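Local coordinates for protein alanine racemase (Actinobacillus succinogenes, PDB 3C3K) that is of unknown function but has the two-lobed fold of the periplasmic binding protein-like family, built on parallel beta sheets, at residues T8-V13 / G62-G67; A86-Q91 / E252-D257; I127-H132 / S158-A163; L173-L178 / I200-E205. One frame throughout, in Å; residues are numbered along the deposited sequence.

Contact 1 of 4, residues T8-V13 / G62-G67; sequences TGMLLV and GKMVDG
Val65 is the tightly packed centre of this contact. Its CB bond points at strand 9-13, and its two methyls lie between Met10 and Leu12. CG1, anti to its own carbonyl carbon, lies 4.1 Å from Met10 CB. CG2, in the crowded position between backbone N and carbonyl carbon, lies 4.0 Å from Leu12 CB. Two backbone bonds frame this valine. Asp66 N gives a short bond to Met10 O, 2.8 Å and nearly along the C=O axis. Leu12 N gives a longer one to Gly67 O, 3.1 Å. The CA of Val65 also sits 3.1 Å from Met10 O, as a CA-H...O contact. The buried Met10 side chain belongs to the close packing too. It runs alongside that of Met64, both pointing the same way, and the two CE methyls meet at 3.7 Å. The loop follows helix 58-61, which ends in a Schellman motif with Lys63 at positive phi. It leads into strand 68-70, the parallel neighbour of strand 9-15 in the six-stranded sheet of the N-terminal lobe. Gly67 N is buried here without a partner in the model. The looser, more open side is that of Asp66 and Met64, both partly exposed. Leu59 and Ser55 of the second subunit pack on Met64 and Met10 respectively. Of the Asp66 side chain, CB is 3.8 Å from Met10 O, while OD2 is bonded to Tyr39 OH.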
loop_
_atom_site.group_PDB
_atom_site.type_symbol
_atom_site.label_atom_id
_atom_site.label_comp_id
_atom_site.label_asym_id
_atom_site.label_seq_id
_atom_site.Cartn_x
_atom_site.Cartn_y
_atom_site.Cartn_z
ATOM N N THR B 8 -12.879 -25.202 4.761
ATOM C CA THR B 8 -12.254 -23.893 4.996
ATOM C C THR B 8 -13.239 -22.788 4.621
ATOM O O THR B 8 -13.785 -22.759 3.503
ATOM C CB THR B 8 -10.889 -23.736 4.224
ATOM O OG1 THR B 8 -10.817 -22.446 3.591
ATOM C CG2 THR B 8 -10.707 -24.826 3.167
ATOM N N GLY B 9 -13.499 -21.895 5.565
ATOM C CA GLY B 9 -14.415 -20.797 5.293
ATOM C C GLY B 9 -13.718 -19.604 4.686
ATOM O O GLY B 9 -12.530 -19.627 4.477
ATOM N N MET B 10 -14.483 -18.551 4.426
ATOM C CA MET B 10 -13.910 -17.272 4.075
ATOM C C MET B 10 -14.567 -16.191 4.938
ATOM O O MET B 10 -15.762 -16.270 5.338
ATOM C CB MET B 10 -14.072 -16.935 2.562
ATOM C CG MET B 10 -13.187 -17.788 1.585
ATOM S SD MET B 10 -13.125 -17.256 -0.172
ATOM C CE MET B 10 -14.700 -17.795 -0.766
ATOM N N LEU B 11 -13.771 -15.165 5.197
ATOM C CA LEU B 11 -14.243 -13.931 5.811
ATOM C C LEU B 11 -14.104 -12.762 4.825
ATOM O O LEU B 11 -13.125 -12.715 4.046
ATOM C CB LEU B 11 -13.423 -13.667 7.046
ATOM C CG LEU B 11 -13.164 -14.831 8.007
ATOM C CD1 LEU B 11 -12.284 -14.315 9.089
ATOM C CD2 LEU B 11 -14.521 -15.336 8.587
ATOM N N LEU B 12 -15.087 -11.880 4.832
ATOM C CA LEU B 12 -15.069 -10.627 4.074
ATOM C C LEU B 12 -14.433 -9.470 4.872
ATOM O O LEU B 12 -14.895 -9.125 5.981
ATOM C CB LEU B 12 -16.500 -10.238 3.635
ATOM C CG LEU B 12 -16.694 -8.890 2.919
ATOM C CD1 LEU B 12 -15.904 -8.831 1.584
ATOM C CD2 LEU B 12 -18.116 -8.688 2.615
ATOM N N VAL B 13 -13.384 -8.850 4.313
ATOM C CA VAL B 13 -12.918 -7.566 4.846
ATOM C C VAL B 13 -13.313 -6.417 3.928
ATOM O O VAL B 13 -12.986 -6.432 2.753
ATOM C CB VAL B 13 -11.402 -7.586 5.066
ATOM C CG1 VAL B 13 -10.931 -6.353 5.836
ATOM C CG2 VAL B 13 -10.985 -8.890 5.805
ATOM N N GLY B 62 -25.385 -14.885 0.058
ATOM C CA GLY B 62 -25.053 -16.030 -0.761
ATOM C C GLY B 62 -24.256 -17.107 -0.035
ATOM O O GLY B 62 -23.848 -18.079 -0.650
ATOM N N LYS B 63 -23.995 -16.952 1.253
ATOM C CA LYS B 63 -23.241 -17.990 2.019
ATOM C C LYS B 63 -21.809 -18.289 1.538
ATOM O O LYS B 63 -21.317 -19.396 1.734
ATOM C CB LYS B 63 -24.010 -19.337 2.055
ATOM C CG LYS B 63 -25.489 -19.298 2.503
ATOM C CD LYS B 63 -26.284 -20.277 1.596
ATOM C CE LYS B 63 -26.812 -21.536 2.316
ATOM N NZ LYS B 63 -28.037 -21.213 3.089
ATOM N N MET B 64 -21.145 -17.332 0.910
ATOM C CA MET B 64 -19.726 -17.507 0.545
ATOM C C MET B 64 -18.779 -17.037 1.672
ATOM O O MET B 64 -17.639 -17.424 1.744
ATOM C CB MET B 64 -19.422 -16.744 -0.740
ATOM C CG MET B 64 -20.183 -17.227 -1.990
ATOM S SD MET B 64 -19.641 -18.881 -2.638
ATOM C CE MET B 64 -17.879 -18.728 -2.467
ATOM N N VAL B 65 -19.238 -16.186 2.569
ATOM C CA VAL B 65 -18.389 -15.824 3.687
ATOM C C VAL B 65 -19.206 -15.967 4.948
ATOM O O VAL B 65 -20.466 -15.819 4.899
ATOM C CB VAL B 65 -17.879 -14.352 3.596
ATOM C CG1 VAL B 65 -17.082 -14.102 2.300
ATOM C CG2 VAL B 65 -19.049 -13.381 3.694
ATOM N N ASP B 66 -18.480 -16.254 6.046
ATOM C CA ASP B 66 -19.022 -16.480 7.360
ATOM C C ASP B 66 -19.106 -15.243 8.277
ATOM O O ASP B 66 -19.630 -15.341 9.396
ATOM C CB ASP B 66 -18.163 -17.540 8.052
ATOM C CG ASP B 66 -18.402 -18.960 7.518
ATOM O OD1 ASP B 66 -19.069 -19.130 6.466
ATOM O OD2 ASP B 66 -17.902 -19.918 8.171
ATOM N N GLY B 67 -18.662 -14.079 7.816
ATOM C CA GLY B 67 -18.626 -12.904 8.707
ATOM C C GLY B 67 -17.907 -11.755 8.017
ATOM O O GLY B 67 -17.230 -11.965 7.011
#

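Contact 2 of 4, residues A86-Q91 / E252-D257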
loop_
_atom_site.group_PDB
_atom_site.type_symbol
_atom_site.label_atom_id
_atom_site.label_comp_id
_atom_site.label_asym_id
_atom_site.label_seq_id
_atom_site.Cartn_x
_atom_site.Cartn_y
_atom_site.Cartn_z
ATOM N N ALA B 86 -27.679 -10.597 12.455
ATOM C CA ALA B 86 -26.918 -11.298 13.464
ATOM C C ALA B 86 -25.619 -11.915 12.923
ATOM O O ALA B 86 -24.878 -12.566 13.693
ATOM C CB ALA B 86 -27.772 -12.394 14.020
ATOM N N PHE B 87 -25.335 -11.769 11.619
ATOM C CA PHE B 87 -24.084 -12.327 11.092
ATOM C C PHE B 87 -22.884 -11.785 11.865
ATOM O O PHE B 87 -22.913 -10.640 12.328
ATOM C CB PHE B 87 -23.936 -12.100 9.576
ATOM C CG PHE B 87 -24.846 -12.968 8.710
ATOM C CD1 PHE B 87 -24.508 -14.299 8.441
ATOM C CD2 PHE B 87 -26.017 -12.438 8.126
ATOM C CE1 PHE B 87 -25.312 -15.114 7.610
ATOM C CE2 PHE B 87 -26.820 -13.210 7.280
ATOM C CZ PHE B 87 -26.479 -14.566 7.024
ATOM N N PRO B 88 -21.825 -12.613 12.060
ATOM C CA PRO B 88 -20.622 -12.066 12.716
ATOM C C PRO B 88 -20.121 -10.766 12.044
ATOM O O PRO B 88 -20.019 -10.717 10.821
ATOM C CB PRO B 88 -19.594 -13.152 12.534
ATOM C CG PRO B 88 -20.434 -14.432 12.487
ATOM C CD PRO B 88 -21.632 -14.019 11.643
ATOM N N TRP B 89 -19.866 -9.721 12.849
ATOM C CA TRP B 89 -19.579 -8.368 12.337
ATOM C C TRP B 89 -18.675 -7.680 13.347
ATOM O O TRP B 89 -18.934 -7.716 14.563
ATOM C CB TRP B 89 -20.922 -7.621 12.202
ATOM C CG TRP B 89 -20.970 -6.321 11.494
ATOM C CD1 TRP B 89 -20.005 -5.738 10.753
ATOM C CD2 TRP B 89 -22.138 -5.482 11.367
ATOM N NE1 TRP B 89 -20.469 -4.571 10.193
ATOM C CE2 TRP B 89 -21.779 -4.386 10.571
ATOM C CE3 TRP B 89 -23.442 -5.554 11.883
ATOM C CZ2 TRP B 89 -22.691 -3.343 10.247
ATOM C CZ3 TRP B 89 -24.376 -4.495 11.568
ATOM C CH2 TRP B 89 -23.993 -3.427 10.739
ATOM N N VAL B 90 -17.611 -7.043 12.853
ATOM C CA VAL B 90 -16.663 -6.329 13.704
ATOM C C VAL B 90 -16.242 -5.098 12.969
ATOM O O VAL B 90 -16.009 -5.165 11.783
ATOM C CB VAL B 90 -15.388 -7.132 14.009
ATOM C CG1 VAL B 90 -14.405 -6.299 14.772
ATOM C CG2 VAL B 90 -15.681 -8.397 14.843
ATOM N N GLN B 91 -16.112 -3.986 13.686
ATOM C CA GLN B 91 -15.661 -2.750 13.103
ATOM C C GLN B 91 -14.248 -2.456 13.561
ATOM O O GLN B 91 -13.925 -2.594 14.748
ATOM C CB GLN B 91 -16.615 -1.599 13.438
ATOM C CG GLN B 91 -15.914 -0.180 13.306
ATOM C CD GLN B 91 -16.250 0.417 11.942
ATOM O OE1 GLN B 91 -17.400 0.353 11.523
ATOM N NE2 GLN B 91 -15.260 0.980 11.252
ATOM N N GLU B 252 -15.353 -15.133 18.211
ATOM C CA GLU B 252 -16.267 -15.341 19.320
ATOM C C GLU B 252 -17.701 -15.369 18.844
ATOM O O GLU B 252 -18.505 -16.142 19.393
ATOM C CB GLU B 252 -16.221 -14.205 20.311
ATOM C CG GLU B 252 -14.903 -13.656 20.481
ATOM C CD GLU B 252 -14.399 -13.854 21.854
ATOM O OE1 GLU B 252 -13.976 -12.812 22.414
ATOM O OE2 GLU B 252 -14.447 -15.020 22.346
ATOM N N GLN B 253 -18.039 -14.491 17.892
ATOM C CA GLN B 253 -19.339 -14.484 17.311
ATOM C C GLN B 253 -19.594 -15.784 16.581
ATOM O O GLN B 253 -20.650 -16.386 16.769
ATOM C CB GLN B 253 -19.551 -13.269 16.411
ATOM C CG GLN B 253 -19.597 -12.010 17.203
ATOM C CD GLN B 253 -19.625 -10.750 16.362
ATOM O OE1 GLN B 253 -20.608 -10.449 15.706
ATOM N NE2 GLN B 253 -18.536 -9.985 16.406
ATOM N N ILE B 254 -18.668 -16.215 15.739
ATOM C CA ILE B 254 -18.881 -17.437 14.941
ATOM C C ILE B 254 -18.995 -18.656 15.868
ATOM O O ILE B 254 -19.853 -19.527 15.665
ATOM C CB ILE B 254 -17.732 -17.675 13.925
ATOM C CG1 ILE B 254 -17.852 -16.761 12.709
ATOM C CG2 ILE B 254 -17.637 -19.182 13.485
ATOM C CD1 ILE B 254 -16.522 -16.428 12.063
ATOM N N HIS B 255 -18.195 -18.683 16.921
ATOM C CA HIS B 255 -18.152 -19.843 17.820
ATOM C C HIS B 255 -19.503 -20.120 18.490
ATOM O O HIS B 255 -20.110 -19.231 19.080
ATOM C CB HIS B 255 -17.067 -19.669 18.878
ATOM C CG HIS B 255 -15.689 -19.874 18.345
ATOM N ND1 HIS B 255 -14.566 -19.838 19.144
ATOM C CD2 HIS B 255 -15.250 -20.117 17.091
ATOM C CE1 HIS B 255 -13.493 -20.040 18.398
ATOM N NE2 HIS B 255 -13.882 -20.213 17.149
ATOM N N SER B 256 -19.909 -21.384 18.380
ATOM C CA SER B 256 -21.138 -21.959 18.903
ATOM C C SER B 256 -21.290 -21.952 20.414
ATOM O O SER B 256 -22.407 -21.785 20.913
ATOM C CB SER B 256 -21.210 -23.397 18.443
ATOM O OG SER B 256 -21.659 -23.401 17.114
ATOM N N ASP B 257 -20.182 -22.133 21.140
ATOM C CA ASP B 257 -20.249 -22.277 22.596
ATOM C C ASP B 257 -20.126 -20.974 23.350
ATOM O O ASP B 257 -20.092 -20.962 24.586
ATOM C CB ASP B 257 -19.214 -23.295 23.108
ATOM C CG ASP B 257 -17.769 -22.848 22.860
ATOM O OD1 ASP B 257 -16.855 -23.447 23.462
ATOM O OD2 ASP B 257 -17.530 -21.915 22.061
#
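The flat amide of Gln253 meets the Trp89 backbone at its edge: Trp89 O lies in the amide plane beside NE2, 3° out, while Trp89 N stands above the carbonyl plane at OE1, 44° out of it. The CB bond of Trp89 points away from Gln253, and the indole packs on Leu77, Gln81 and Ile84 of helix 77-84. This is a helix layer packed on a sheet in an alpha/beta fold: strand 89-92 belongs to the six-stranded parallel sheet, and helix 239-254 lies against it. That helix comes from far along the chain, which fits a binding-protein fold whose C-terminal part returns to the first lobe. One side chain takes both backbone polar groups of one residue. Trp89 N gives to Gln253 OE1 at 3.0 Å. Gln253 NE2 gives to Trp89 O, also at 3.0 Å, though NE2 stands above the Trp89 carbonyl plane. The chain gets there by extending beyond CG, chi2 173°, with CG anti to the carbonyl carbon. The second bond holds the amide's rotation, and NE2 has a further weak bond to Leu249 O. Val90 CG2 lies 3.6 Å from Gln253 NE2. Pro88 is the apolar half. Its CB meets Gln253 CB at 3.9 Å. Its ring crosses Ile254 at about a right angle, and Pro88 CG presses to 3.5 Å from Ile254 CG1, tighter than usual for two carbons.

Contact 3 of 4, residues I127-H132 / S158-A163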
loop_
_atom_site.group_PDB
_atom_site.type_symbol
_atom_site.label_atom_id
_atom_site.label_comp_id
_atom_site.label_asym_id
_atom_site.label_seq_id
_atom_site.Cartn_x
_atom_site.Cartn_y
_atom_site.Cartn_z
ATOM N N ILE B 127 0.132 25.711 15.148
ATOM C CA ILE B 127 0.109 24.338 14.736
ATOM C C ILE B 127 -1.059 24.231 13.759
ATOM O O ILE B 127 -2.190 24.629 14.100
ATOM C CB ILE B 127 -0.094 23.382 15.950
ATOM C CG1 ILE B 127 1.047 23.530 16.956
ATOM C CG2 ILE B 127 -0.224 21.889 15.462
ATOM C CD1 ILE B 127 0.718 23.120 18.344
ATOM N N ALA B 128 -0.794 23.704 12.572
ATOM C CA ALA B 128 -1.799 23.466 11.512
ATOM C C ALA B 128 -2.096 21.971 11.455
ATOM O O ALA B 128 -1.303 21.136 11.970
ATOM C CB ALA B 128 -1.266 23.981 10.093
ATOM N N LEU B 129 -3.253 21.640 10.875
ATOM C CA LEU B 129 -3.704 20.272 10.672
ATOM C C LEU B 129 -3.934 20.017 9.175
ATOM O O LEU B 129 -4.536 20.842 8.464
ATOM C CB LEU B 129 -4.997 19.999 11.480
ATOM C CG LEU B 129 -5.637 18.601 11.403
ATOM C CD1 LEU B 129 -4.814 17.629 12.342
ATOM C CD2 LEU B 129 -7.093 18.609 11.872
ATOM N N ILE B 130 -3.383 18.920 8.671
ATOM C CA ILE B 130 -3.772 18.458 7.345
ATOM C C ILE B 130 -4.734 17.286 7.629
ATOM O O ILE B 130 -4.317 16.238 8.204
ATOM C CB ILE B 130 -2.557 17.979 6.468
ATOM C CG1 ILE B 130 -1.597 19.125 6.233
ATOM C CG2 ILE B 130 -3.070 17.449 5.070
ATOM C CD1 ILE B 130 -0.368 18.775 5.431
ATOM N N ASN B 131 -6.009 17.484 7.322
ATOM C CA ASN B 131 -6.984 16.412 7.538
ATOM C C ASN B 131 -7.366 15.796 6.169
ATOM O O ASN B 131 -6.943 16.299 5.118
ATOM C CB ASN B 131 -8.189 16.957 8.332
ATOM C CG ASN B 131 -8.938 15.886 9.077
ATOM O OD1 ASN B 131 -8.796 14.697 8.784
ATOM N ND2 ASN B 131 -9.826 16.295 9.996
ATOM N N HIS B 132 -8.139 14.723 6.130
ATOM C CA HIS B 132 -8.385 14.138 4.804
ATOM C C HIS B 132 -9.869 14.011 4.501
ATOM O O HIS B 132 -10.456 14.930 3.831
ATOM C CB HIS B 132 -7.523 12.868 4.540
ATOM C CG HIS B 132 -7.955 12.040 3.360
ATOM N ND1 HIS B 132 -8.166 12.568 2.100
ATOM C CD2 HIS B 132 -8.198 10.702 3.247
ATOM C CE1 HIS B 132 -8.531 11.599 1.265
ATOM N NE2 HIS B 132 -8.570 10.462 1.933
ATOM N N SER B 158 -5.176 28.772 14.363
ATOM C CA SER B 158 -5.845 27.568 14.007
ATOM C C SER B 158 -5.832 27.491 12.516
ATOM O O SER B 158 -6.134 28.518 11.827
ATOM C CB SER B 158 -7.320 27.694 14.380
ATOM O OG SER B 158 -7.716 26.502 14.912
ATOM N N ARG B 159 -5.473 26.304 12.000
ATOM C CA ARG B 159 -5.773 26.022 10.637
ATOM C C ARG B 159 -5.751 24.657 10.071
ATOM O O ARG B 159 -4.861 23.855 10.360
ATOM C CB ARG B 159 -5.598 27.171 9.683
ATOM C CG ARG B 159 -4.416 27.381 8.808
ATOM C CD ARG B 159 -4.878 28.633 7.956
ATOM N NE ARG B 159 -4.045 29.829 8.218
ATOM C CZ ARG B 159 -4.261 30.739 9.184
ATOM N NH1 ARG B 159 -3.413 31.757 9.329
ATOM N NH2 ARG B 159 -5.290 30.631 10.026
ATOM N N ILE B 160 -6.714 24.411 9.201
ATOM C CA ILE B 160 -6.924 23.066 8.706
ATOM C C ILE B 160 -6.950 23.097 7.205
ATOM O O ILE B 160 -7.647 23.951 6.585
ATOM C CB ILE B 160 -8.266 22.528 9.213
ATOM C CG1 ILE B 160 -8.270 22.555 10.721
ATOM C CG2 ILE B 160 -8.551 21.107 8.659
ATOM C CD1 ILE B 160 -9.655 22.422 11.393
ATOM N N SER B 161 -6.213 22.173 6.603
ATOM C CA SER B 161 -6.266 22.103 5.173
ATOM C C SER B 161 -6.621 20.658 4.824
ATOM O O SER B 161 -6.151 19.747 5.492
ATOM C CB SER B 161 -4.874 22.480 4.663
ATOM O OG SER B 161 -4.754 22.226 3.295
ATOM N N TYR B 162 -7.458 20.429 3.817
ATOM C CA TYR B 162 -7.991 19.085 3.618
ATOM C C TYR B 162 -7.351 18.466 2.420
ATOM O O TYR B 162 -7.337 19.043 1.315
ATOM C CB TYR B 162 -9.536 19.051 3.501
ATOM C CG TYR B 162 -10.227 19.446 4.787
ATOM C CD1 TYR B 162 -10.493 18.494 5.752
ATOM C CD2 TYR B 162 -10.608 20.780 5.046
ATOM C CE1 TYR B 162 -11.090 18.824 6.935
ATOM C CE2 TYR B 162 -11.257 21.131 6.265
ATOM C CZ TYR B 162 -11.479 20.123 7.202
ATOM O OH TYR B 162 -12.051 20.342 8.448
ATOM N N ALA B 163 -6.751 17.300 2.626
ATOM C CA ALA B 163 -6.161 16.645 1.472
ATOM C C ALA B 163 -7.262 15.954 0.699
ATOM O O ALA B 163 -8.053 15.267 1.281
ATOM C CB ALA B 163 -5.069 15.643 1.914
#
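Backbone hydrogen bonds carry most of this contact between two parallel strands. Leu129 N gives to Arg159 O and Ser161 N to Leu129 O, both at 2.8 Å. Asn131 N gives to Ser161 O, and Ala163 N closes the row on Asn131 O at 2.7 Å. All four run nearly along their C=O axes. At the other end Ile127 O and Arg159 N are not joined directly; Tyr146 OH bonds to both. The strands are the two ends of a beta-alpha-beta unit through helix 137-152. Strand 159-162 is an outermost strand of its sheet.

Side-chain polar bonds follow. His132 ND1 gives to Ala163 O at 2.8 Å and 173°; the oxygen lies in the ring plane, while the ring nitrogen stands above the carbonyl plane. Asn131 has CG anti to its backbone N, chi1 -156°. Its OD1 takes His132 N at 2.7 Å, and its ND2 bonds to Ala139 O and Glu143 OE1. Tyr162 OH bonds to the same Glu143 oxygen.

Apolar packing is lighter. Asn131 and Tyr162 lie side by side, amide and ring planes 23° apart, with Asn131 CB 3.7 Å from Tyr162 CE1. Ile160 CG2 sits over one face of that ring, toward its rim. Among the residues turned the other way, Ile130 CG2 meets the methyl of Ala163 at 4.1 Å.

The bond to Ala163 O places a proton on ND1 of His132. Two donors on Glu143 OE1 would probably favour a charged carboxylate.

Contact 4 of 4, residues L173-L178 / I200-E205; sequences LATFSL and IQALTE
Ala202 is the point on which two side chains of helix 168-179 converge. Phe176 lays its ring across the Ala202 methyl. CB stands 3.8 Å from the ring centroid, 17° off the normal, a CH-pi contact over the face that is offset toward the rim. The ring gets there with CG anti to the carbonyl carbon, chi1 -75°, which carries its tip nearer the other helix. The CB of Thr175 points toward the other helix. Its CG2, anti to the backbone N, meets Ala202 CB at 3.7 Å and Leu203 CG at 4.2 Å, and the threonine and leucine cross at about a right angle. The threonine hydroxyl is turned back to its own helix, on Gly171 O. The axes of the two short segments come within 8.6 Å, their N-to-C directions 48° apart. These are helices of the second lobe's alpha/beta fold, and Thr175 also touches Ile130 of its sheet. Glu205 comes to the edge of the Phe176 ring, OE1 4.1 Å from CZ. No hydrogen bond joins the two segments, so the contact rests on van der Waals and CH-pi packing. Charge appears at the edge of the contact, where Glu205 OE1 forms a salt bridge to Lys172, which probably keeps the carboxylate ionised.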
loop_
_atom_site.group_PDB
_atom_site.type_symbol
_atom_site.label_atom_id
_atom_site.label_comp_id
_atom_site.label_asym_id
_atom_site.label_seq_id
_atom_site.Cartn_x
_atom_site.Cartn_y
_atom_site.Cartn_z
ATOM N N LEU B 173 0.411 19.566 -1.547
ATOM C CA LEU B 173 -0.588 20.595 -1.874
ATOM C C LEU B 173 -1.298 21.249 -0.643
ATOM O O LEU B 173 -1.442 22.498 -0.563
ATOM C CB LEU B 173 -1.630 19.970 -2.770
ATOM C CG LEU B 173 -1.044 19.459 -4.071
ATOM C CD1 LEU B 173 -2.134 18.705 -4.898
ATOM C CD2 LEU B 173 -0.522 20.646 -4.857
ATOM N N ALA B 174 -1.774 20.422 0.289
ATOM C CA ALA B 174 -2.218 20.900 1.570
ATOM C C ALA B 174 -1.147 21.838 2.215
ATOM O O ALA B 174 -1.451 22.890 2.731
ATOM C CB ALA B 174 -2.511 19.702 2.514
ATOM N N THR B 175 0.110 21.443 2.199
ATOM C CA THR B 175 1.136 22.234 2.794
ATOM C C THR B 175 1.354 23.571 2.080
ATOM O O THR B 175 1.462 24.599 2.727
ATOM C CB THR B 175 2.432 21.425 2.923
ATOM O OG1 THR B 175 2.145 20.245 3.710
ATOM C CG2 THR B 175 3.518 22.268 3.520
ATOM N N PHE B 176 1.432 23.560 0.770
ATOM C CA PHE B 176 1.582 24.812 0.039
ATOM C C PHE B 176 0.424 25.748 0.401
ATOM O O PHE B 176 0.637 26.895 0.711
ATOM C CB PHE B 176 1.716 24.569 -1.478
ATOM C CG PHE B 176 3.093 24.031 -1.878
ATOM C CD1 PHE B 176 4.238 24.693 -1.524
ATOM C CD2 PHE B 176 3.227 22.817 -2.566
ATOM C CE1 PHE B 176 5.469 24.185 -1.871
ATOM C CE2 PHE B 176 4.463 22.339 -2.937
ATOM C CZ PHE B 176 5.555 22.984 -2.595
ATOM N N SER B 177 -0.769 25.224 0.505
ATOM C CA SER B 177 -1.935 26.030 0.864
ATOM C C SER B 177 -1.783 26.683 2.239
ATOM O O SER B 177 -2.183 27.836 2.398
ATOM C CB SER B 177 -3.165 25.138 0.840
ATOM O OG SER B 177 -4.333 25.881 1.198
ATOM N N LEU B 178 -1.170 25.991 3.220
ATOM C CA LEU B 178 -0.987 26.545 4.595
ATOM C C LEU B 178 0.135 27.556 4.672
ATOM O O LEU B 178 0.131 28.460 5.516
ATOM C CB LEU B 178 -0.676 25.435 5.615
ATOM C CG LEU B 178 -1.729 24.335 5.862
ATOM C CD1 LEU B 178 -1.048 23.165 6.534
ATOM C CD2 LEU B 178 -2.892 24.832 6.696
ATOM N N ILE B 200 6.660 17.256 4.450
ATOM C CA ILE B 200 8.109 17.330 4.540
ATOM C C ILE B 200 8.723 17.698 3.172
ATOM O O ILE B 200 9.566 18.603 3.060
ATOM C CB ILE B 200 8.694 15.964 5.020
ATOM C CG1 ILE B 200 8.312 15.718 6.487
ATOM C CG2 ILE B 200 10.217 15.923 4.780
ATOM C CD1 ILE B 200 8.984 14.463 7.203
ATOM N N GLN B 201 8.259 17.054 2.115
ATOM C CA GLN B 201 8.683 17.469 0.778
ATOM C C GLN B 201 8.390 18.932 0.410
ATOM O O GLN B 201 9.269 19.649 -0.078
ATOM C CB GLN B 201 8.082 16.576 -0.281
ATOM C CG GLN B 201 8.722 16.911 -1.619
ATOM C CD GLN B 201 8.528 15.889 -2.687
ATOM O OE1 GLN B 201 7.932 16.176 -3.733
ATOM N NE2 GLN B 201 9.123 14.717 -2.488
ATOM N N ALA B 202 7.174 19.412 0.621
ATOM C CA ALA B 202 6.882 20.834 0.311
ATOM C C ALA B 202 7.677 21.794 1.192
ATOM O O ALA B 202 8.150 22.874 0.764
ATOM C CB ALA B 202 5.399 21.098 0.529
ATOM N N LEU B 203 7.823 21.436 2.434
ATOM C CA LEU B 203 8.556 22.270 3.386
ATOM C C LEU B 203 10.038 22.462 2.934
ATOM O O LEU B 203 10.574 23.589 2.885
ATOM C CB LEU B 203 8.477 21.633 4.775
ATOM C CG LEU B 203 7.142 21.892 5.532
ATOM C CD1 LEU B 203 7.193 21.185 6.822
ATOM C CD2 LEU B 203 6.878 23.397 5.798
ATOM N N THR B 204 10.680 21.341 2.606
ATOM C CA THR B 204 12.047 21.293 2.075
ATOM C C THR B 204 12.217 22.059 0.771
ATOM O O THR B 204 13.221 22.782 0.577
ATOM C CB THR B 204 12.474 19.852 1.851
ATOM O OG1 THR B 204 12.330 19.154 3.089
ATOM C CG2 THR B 204 13.891 19.781 1.384
ATOM N N GLU B 205 11.265 21.905 -0.132
ATOM C CA GLU B 205 11.346 22.608 -1.409
ATOM C C GLU B 205 11.077 24.090 -1.216
ATOM O O GLU B 205 11.399 24.905 -2.058
ATOM C CB GLU B 205 10.359 22.024 -2.395
ATOM C CG GLU B 205 10.753 20.652 -2.879
ATOM C CD GLU B 205 9.686 20.037 -3.759
ATOM O OE1 GLU B 205 8.611 20.654 -3.917
ATOM O OE2 GLU B 205 9.926 18.946 -4.299
#

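In the fold
The contacts fall into two pairs on opposite sides of the chain's centre. Contacts 1 and 2 share the six-stranded sheet of the first lobe and touch where Asp66 and Gly67 pack on Pro88. Contacts 3 and 4 touch in the second lobe, where Ile130 meets Ala174 and Thr175. Contacts 1 and 3 are about 17 Å apart at their nearest atoms. Contacts 1 and 4 are buried, while 2 and 3 are partly exposed. Backbone bonding leads in contact 3, between two strands, and in contact 1, between a strand and the loop entering the next. Contact 2 substitutes a side-chain amide, and contact 4, between helices, has no hydrogen bond across.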